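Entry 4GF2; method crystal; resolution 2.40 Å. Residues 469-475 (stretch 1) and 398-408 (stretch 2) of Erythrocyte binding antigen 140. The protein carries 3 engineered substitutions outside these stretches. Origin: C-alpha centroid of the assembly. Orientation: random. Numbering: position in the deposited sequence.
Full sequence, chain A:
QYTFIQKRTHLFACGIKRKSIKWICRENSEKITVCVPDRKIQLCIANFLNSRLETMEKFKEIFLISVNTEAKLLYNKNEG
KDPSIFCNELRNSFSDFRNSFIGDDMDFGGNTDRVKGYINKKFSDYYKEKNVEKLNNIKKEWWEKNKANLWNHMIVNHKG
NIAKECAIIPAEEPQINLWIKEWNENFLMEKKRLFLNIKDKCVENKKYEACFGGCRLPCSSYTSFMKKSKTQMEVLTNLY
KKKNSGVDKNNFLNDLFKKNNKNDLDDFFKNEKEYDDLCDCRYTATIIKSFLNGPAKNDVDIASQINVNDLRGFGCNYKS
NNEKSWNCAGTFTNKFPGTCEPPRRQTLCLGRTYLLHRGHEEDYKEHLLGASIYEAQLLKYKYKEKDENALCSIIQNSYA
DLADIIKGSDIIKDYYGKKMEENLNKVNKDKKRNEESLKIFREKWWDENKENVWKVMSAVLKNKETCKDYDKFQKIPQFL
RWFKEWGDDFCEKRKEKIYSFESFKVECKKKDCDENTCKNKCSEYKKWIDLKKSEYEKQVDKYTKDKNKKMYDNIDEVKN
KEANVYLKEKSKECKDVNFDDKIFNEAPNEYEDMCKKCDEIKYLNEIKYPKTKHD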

ATOM      1  N   ASP A 469     -18.978 -18.152 -10.593  1.00 74.28           N
ATOM      2  CA  ASP A 469     -18.956 -17.409 -11.849  1.00 75.28           C
ATOM      3  C   ASP A 469     -19.113 -15.907 -11.645  1.00 72.89           C
ATOM      4  O   ASP A 469     -19.606 -15.196 -12.522  1.00 71.64           O
ATOM      5  CB  ASP A 469     -20.042 -17.936 -12.790  1.00 78.87           C
ATOM      6  CG  ASP A 469     -19.782 -19.362 -13.237  1.00 85.69           C
ATOM      7  OD1 ASP A 469     -18.605 -19.699 -13.494  1.00 87.51           O
ATOM      8  OD2 ASP A 469     -20.748 -20.149 -13.324  1.00 89.63           O
ATOM      9  N   TYR A 470     -18.683 -15.427 -10.484  1.00 72.10           N
ATOM     10  CA  TYR A 470     -18.679 -13.998 -10.215  1.00 66.49           C
ATOM     11  C   TYR A 470     -17.832 -13.285 -11.262  1.00 64.69           C
ATOM     12  O   TYR A 470     -18.098 -12.135 -11.608  1.00 63.39           O
ATOM     13  CB  TYR A 470     -18.143 -13.713  -8.810  1.00 64.08           C
ATOM     14  CG  TYR A 470     -16.817 -14.377  -8.504  1.00 64.64           C
ATOM     15  CD1 TYR A 470     -15.624 -13.809  -8.923  1.00 60.47           C
ATOM     16  CD2 TYR A 470     -16.761 -15.568  -7.792  1.00 64.51           C
ATOM     17  CE1 TYR A 470     -14.414 -14.405  -8.647  1.00 63.00           C
ATOM     18  CE2 TYR A 470     -15.550 -16.174  -7.510  1.00 67.14           C
ATOM     19  CZ  TYR A 470     -14.381 -15.586  -7.942  1.00 66.32           C
ATOM     20  OH  TYR A 470     -13.171 -16.179  -7.668  1.00 69.32           O
ATOM     21  N   ASP A 471     -16.821 -13.980 -11.777  1.00 66.62           N
ATOM     22  CA  ASP A 471     -15.931 -13.398 -12.773  1.00 68.11           C
ATOM     23  C   ASP A 471     -16.623 -13.273 -14.127  1.00 67.79           C
ATOM     24  O   ASP A 471     -16.563 -12.222 -14.764  1.00 67.19           O
ATOM     25  CB  ASP A 471     -14.662 -14.235 -12.913  1.00 76.38           C
ATOM     26  CG  ASP A 471     -13.609 -13.554 -13.761  1.00 80.88           C
ATOM     27  OD1 ASP A 471     -13.576 -12.305 -13.775  1.00 79.50           O
ATOM     28  OD2 ASP A 471     -12.814 -14.263 -14.412  1.00 85.32           O
ATOM     29  N   LYS A 472     -17.273 -14.348 -14.568  1.00 68.40           N
ATOM     30  CA  LYS A 472     -18.031 -14.317 -15.815  1.00 66.17           C
ATOM     31  C   LYS A 472     -19.134 -13.270 -15.743  1.00 63.76           C
ATOM     32  O   LYS A 472     -19.382 -12.546 -16.706  1.00 62.83           O
ATOM     33  CB  LYS A 472     -18.650 -15.684 -16.116  1.00 67.99           C
ATOM     34  CG  LYS A 472     -17.790 -16.591 -16.983  1.00 72.65           C
ATOM     35  CD  LYS A 472     -18.523 -17.886 -17.316  1.00 79.90           C
ATOM     36  CE  LYS A 472     -17.720 -18.757 -18.270  1.00 87.82           C
ATOM     37  NZ  LYS A 472     -18.438 -20.015 -18.617  1.00 94.27           N
ATOM     38  N   PHE A 473     -19.802 -13.202 -14.598  1.00 63.54           N
ATOM     39  CA  PHE A 473     -20.893 -12.257 -14.413  1.00 61.91           C
ATOM     40  C   PHE A 473     -20.409 -10.822 -14.604  1.00 60.56           C
ATOM     41  O   PHE A 473     -21.090 -10.001 -15.221  1.00 57.67           O
ATOM     42  CB  PHE A 473     -21.510 -12.425 -13.025  1.00 60.51           C
ATOM     43  CG  PHE A 473     -22.718 -11.569 -12.795  1.00 55.54           C
ATOM     44  CD1 PHE A 473     -23.873 -11.773 -13.530  1.00 56.08           C
ATOM     45  CD2 PHE A 473     -22.702 -10.564 -11.841  1.00 53.01           C
ATOM     46  CE1 PHE A 473     -24.989 -10.990 -13.320  1.00 54.54           C
ATOM     47  CE2 PHE A 473     -23.813  -9.778 -11.626  1.00 51.69           C
ATOM     48  CZ  PHE A 473     -24.960  -9.989 -12.365  1.00 53.20           C
ATOM     49  N   GLN A 474     -19.223 -10.530 -14.082  1.00 63.99           N
ATOM     50  CA  GLN A 474     -18.654  -9.192 -14.171  1.00 66.06           C
ATOM     51  C   GLN A 474     -18.327  -8.814 -15.614  1.00 66.66           C
ATOM     52  O   GLN A 474     -18.263  -7.633 -15.952  1.00 67.40           O
ATOM     53  CB  GLN A 474     -17.397  -9.097 -13.301  1.00 70.53           C
ATOM     54  CG  GLN A 474     -16.669  -7.767 -13.394  1.00 71.95           C
ATOM     55  CD  GLN A 474     -15.374  -7.862 -14.184  1.00 74.10           C
ATOM     56  OE1 GLN A 474     -14.638  -8.846 -14.076  1.00 76.58           O
ATOM     57  NE2 GLN A 474     -15.091  -6.837 -14.985  1.00 73.44           N
ATOM     58  N   LYS A 475     -18.122  -9.817 -16.461  1.00 66.01           N
ATOM     59  CA  LYS A 475     -17.794  -9.573 -17.862  1.00 63.88           C
ATOM     60  C   LYS A 475     -19.028  -9.242 -18.703  1.00 58.53           C
ATOM     61  O   LYS A 475     -18.902  -8.797 -19.843  1.00 57.05           O
ATOM     62  CB  LYS A 475     -17.070 -10.782 -18.466  1.00 69.90           C
ATOM     63  CG  LYS A 475     -15.684 -11.032 -17.893  1.00 74.30           C
ATOM     64  CD  LYS A 475     -14.839 -11.863 -18.847  1.00 81.72           C
ATOM     65  CE  LYS A 475     -13.436 -12.105 -18.303  1.00 85.72           C
ATOM     66  NZ  LYS A 475     -13.401 -13.173 -17.265  1.00 88.36           N
TER
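Stretch 2, residues 398-408: SYADLADIIKG

How does stretch 2 run over stretch 1? Residues 398-407 are helical, continuing a helix begun earlier, and their axis passes 9.0 Å from that of the helix starting at Tyr 470. The signed crossing angle is -53°, with N-to-C directions 53° apart. The backbones meet at Ala 400, whose CA lies 4.5 Å from CA of Gln 474.

What do the first residues of stretch 2 offer? Ser 398 points away, but Tyr 399 points toward stretch 1. Its CE2 lies 3.6 Å from Tyr 470 O, which sits at the edge of the Tyr 399 ring, and 4.1 Å from Tyr 470 CD1. Ala 400 follows, its CB 4.0 Å from Gln 474 CA and 4.1 Å from Phe 473 CD2; so small a side chain lets the backbones come close.

Where does the Gln 474 side chain go? Asp 401 points away and Leu 402 is out of reach, so the next contact is one turn on: Ala 403 CB lies 3.2 Å from Gln 474 CG, short for two carbons. Gln 474 is a knob among Tyr 399, Ala 400, Ala 403 and Lys 407.

How does the contact finish? Lys 407 CD, an aliphatic carbon, lies 3.5 Å from Gln 474 NE2. Gly 408 then leaves the helix with positive phi. No hydrogen bond joins the stretches; packing makes the contact.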

ATOM      1  N   SER A 398     -23.296  -5.752  -7.056  1.00 41.00           N
ATOM      2  CA  SER A 398     -22.473  -4.616  -6.647  1.00 40.13           C
ATOM      3  C   SER A 398     -20.999  -4.856  -6.960  1.00 43.09           C
ATOM      4  O   SER A 398     -20.270  -3.934  -7.320  1.00 41.33           O
ATOM      5  CB  SER A 398     -22.667  -4.317  -5.161  1.00 38.67           C
ATOM      6  OG  SER A 398     -23.940  -3.732  -4.940  1.00 38.19           O
ATOM      7  N   TYR A 399     -20.564  -6.102  -6.831  1.00 47.47           N
ATOM      8  CA  TYR A 399     -19.216  -6.479  -7.227  1.00 47.39           C
ATOM      9  C   TYR A 399     -18.956  -6.092  -8.681  1.00 47.65           C
ATOM     10  O   TYR A 399     -17.937  -5.479  -9.002  1.00 47.25           O
ATOM     11  CB  TYR A 399     -19.025  -7.984  -7.054  1.00 47.86           C
ATOM     12  CG  TYR A 399     -17.745  -8.502  -7.658  1.00 44.25           C
ATOM     13  CD1 TYR A 399     -16.515  -8.127  -7.140  1.00 41.04           C
ATOM     14  CD2 TYR A 399     -17.765  -9.369  -8.743  1.00 45.32           C
ATOM     15  CE1 TYR A 399     -15.340  -8.596  -7.683  1.00 41.87           C
ATOM     16  CE2 TYR A 399     -16.590  -9.847  -9.292  1.00 46.28           C
ATOM     17  CZ  TYR A 399     -15.379  -9.455  -8.757  1.00 45.70           C
ATOM     18  OH  TYR A 399     -14.203  -9.922  -9.291  1.00 48.71           O
ATOM     19  N   ALA A 400     -19.884  -6.455  -9.560  1.00 47.65           N
ATOM     20  CA  ALA A 400     -19.741  -6.180 -10.985  1.00 44.56           C
ATOM     21  C   ALA A 400     -19.801  -4.679 -11.275  1.00 42.31           C
ATOM     22  O   ALA A 400     -19.114  -4.185 -12.167  1.00 40.84           O
ATOM     23  CB  ALA A 400     -20.814  -6.912 -11.766  1.00 44.64           C
ATOM     24  N   ASP A 401     -20.633  -3.956 -10.533  1.00 42.39           N
ATOM     25  CA  ASP A 401     -20.724  -2.513 -10.706  1.00 39.73           C
ATOM     26  C   ASP A 401     -19.400  -1.865 -10.324  1.00 38.97           C
ATOM     27  O   ASP A 401     -18.947  -0.924 -10.976  1.00 39.52           O
ATOM     28  CB  ASP A 401     -21.852  -1.925  -9.859  1.00 37.52           C
ATOM     29  CG  ASP A 401     -23.219  -2.100 -10.494  1.00 40.11           C
ATOM     30  OD1 ASP A 401     -23.294  -2.347 -11.716  1.00 42.03           O
ATOM     31  OD2 ASP A 401     -24.224  -1.971  -9.768  1.00 40.76           O
ATOM     32  N   LEU A 402     -18.780  -2.369  -9.263  1.00 38.25           N
ATOM     33  CA  LEU A 402     -17.491  -1.848  -8.832  1.00 38.19           C
ATOM     34  C   LEU A 402     -16.472  -2.047  -9.937  1.00 39.90           C
ATOM     35  O   LEU A 402     -15.705  -1.138 -10.261  1.00 40.80           O
ATOM     36  CB  LEU A 402     -17.026  -2.542  -7.556  1.00 40.51           C
ATOM     37  CG  LEU A 402     -17.793  -2.164  -6.291  1.00 43.58           C
ATOM     38  CD1 LEU A 402     -17.457  -3.115  -5.153  1.00 48.40           C
ATOM     39  CD2 LEU A 402     -17.485  -0.733  -5.899  1.00 42.45           C
ATOM     40  N   ALA A 403     -16.480  -3.242 -10.522  1.00 41.15           N
ATOM     41  CA  ALA A 403     -15.594  -3.558 -11.629  1.00 41.02           C
ATOM     42  C   ALA A 403     -15.788  -2.561 -12.770  1.00 43.11           C
ATOM     43  O   ALA A 403     -14.818  -2.081 -13.360  1.00 46.41           O
ATOM     44  CB  ALA A 403     -15.856  -4.968 -12.117  1.00 41.29           C
ATOM     45  N   ASP A 404     -17.043  -2.255 -13.077  1.00 42.62           N
ATOM     46  CA  ASP A 404     -17.354  -1.328 -14.162  1.00 42.79           C
ATOM     47  C   ASP A 404     -16.901   0.088 -13.840  1.00 38.93           C
ATOM     48  O   ASP A 404     -16.572   0.864 -14.741  1.00 37.07           O
ATOM     49  CB  ASP A 404     -18.853  -1.335 -14.452  1.00 45.40           C
ATOM     50  CG  ASP A 404     -19.237  -2.370 -15.489  1.00 47.58           C
ATOM     51  OD1 ASP A 404     -18.580  -2.407 -16.548  1.00 46.30           O
ATOM     52  OD2 ASP A 404     -20.186  -3.145 -15.244  1.00 49.81           O
ATOM     53  N   ILE A 405     -16.887   0.422 -12.556  1.00 38.67           N
ATOM     54  CA  ILE A 405     -16.498   1.757 -12.120  1.00 39.73           C
ATOM     55  C   ILE A 405     -14.981   1.911 -12.212  1.00 40.16           C
ATOM     56  O   ILE A 405     -14.480   2.930 -12.682  1.00 39.94           O
ATOM     57  CB  ILE A 405     -17.000   2.030 -10.687  1.00 40.73           C
ATOM     58  CG1 ILE A 405     -18.509   2.288 -10.710  1.00 43.83           C
ATOM     59  CG2 ILE A 405     -16.284   3.220 -10.070  1.00 39.07           C
ATOM     60  CD1 ILE A 405     -19.141   2.375  -9.339  1.00 44.95           C
ATOM     61  N   ILE A 406     -14.261   0.882 -11.778  1.00 41.49           N
ATOM     62  CA  ILE A 406     -12.806   0.863 -11.855  1.00 42.49           C
ATOM     63  C   ILE A 406     -12.330   0.786 -13.304  1.00 43.97           C
ATOM     64  O   ILE A 406     -11.365   1.449 -13.685  1.00 46.14           O
ATOM     65  CB  ILE A 406     -12.225  -0.343 -11.093  1.00 44.06           C
ATOM     66  CG1 ILE A 406     -12.565  -0.254  -9.604  1.00 45.16           C
ATOM     67  CG2 ILE A 406     -10.720  -0.427 -11.296  1.00 44.06           C
ATOM     68  CD1 ILE A 406     -12.084   1.013  -8.923  1.00 45.95           C
ATOM     69  N   LYS A 407     -13.000  -0.033 -14.107  1.00 42.62           N
ATOM     70  CA  LYS A 407     -12.634  -0.183 -15.510  1.00 42.59           C
ATOM     71  C   LYS A 407     -12.974   1.078 -16.304  1.00 43.01           C
ATOM     72  O   LYS A 407     -12.401   1.328 -17.363  1.00 47.48           O
ATOM     73  CB  LYS A 407     -13.335  -1.401 -16.124  1.00 44.23           C
ATOM     74  CG  LYS A 407     -12.764  -2.745 -15.672  1.00 49.59           C
ATOM     75  CD  LYS A 407     -13.572  -3.925 -16.215  1.00 61.89           C
ATOM     76  CE  LYS A 407     -13.597  -3.926 -17.737  1.00 74.15           C
ATOM     77  NZ  LYS A 407     -14.216  -5.160 -18.296  1.00 84.41           N
ATOM     78  N   GLY A 408     -13.906   1.871 -15.787  1.00 39.22           N
ATOM     79  CA  GLY A 408     -14.339   3.082 -16.461  1.00 38.66           C
ATOM     80  C   GLY A 408     -15.446   2.828 -17.468  1.00 41.41           C
ATOM     81  O   GLY A 408     -15.719   3.665 -18.322  1.00 42.26           O
TER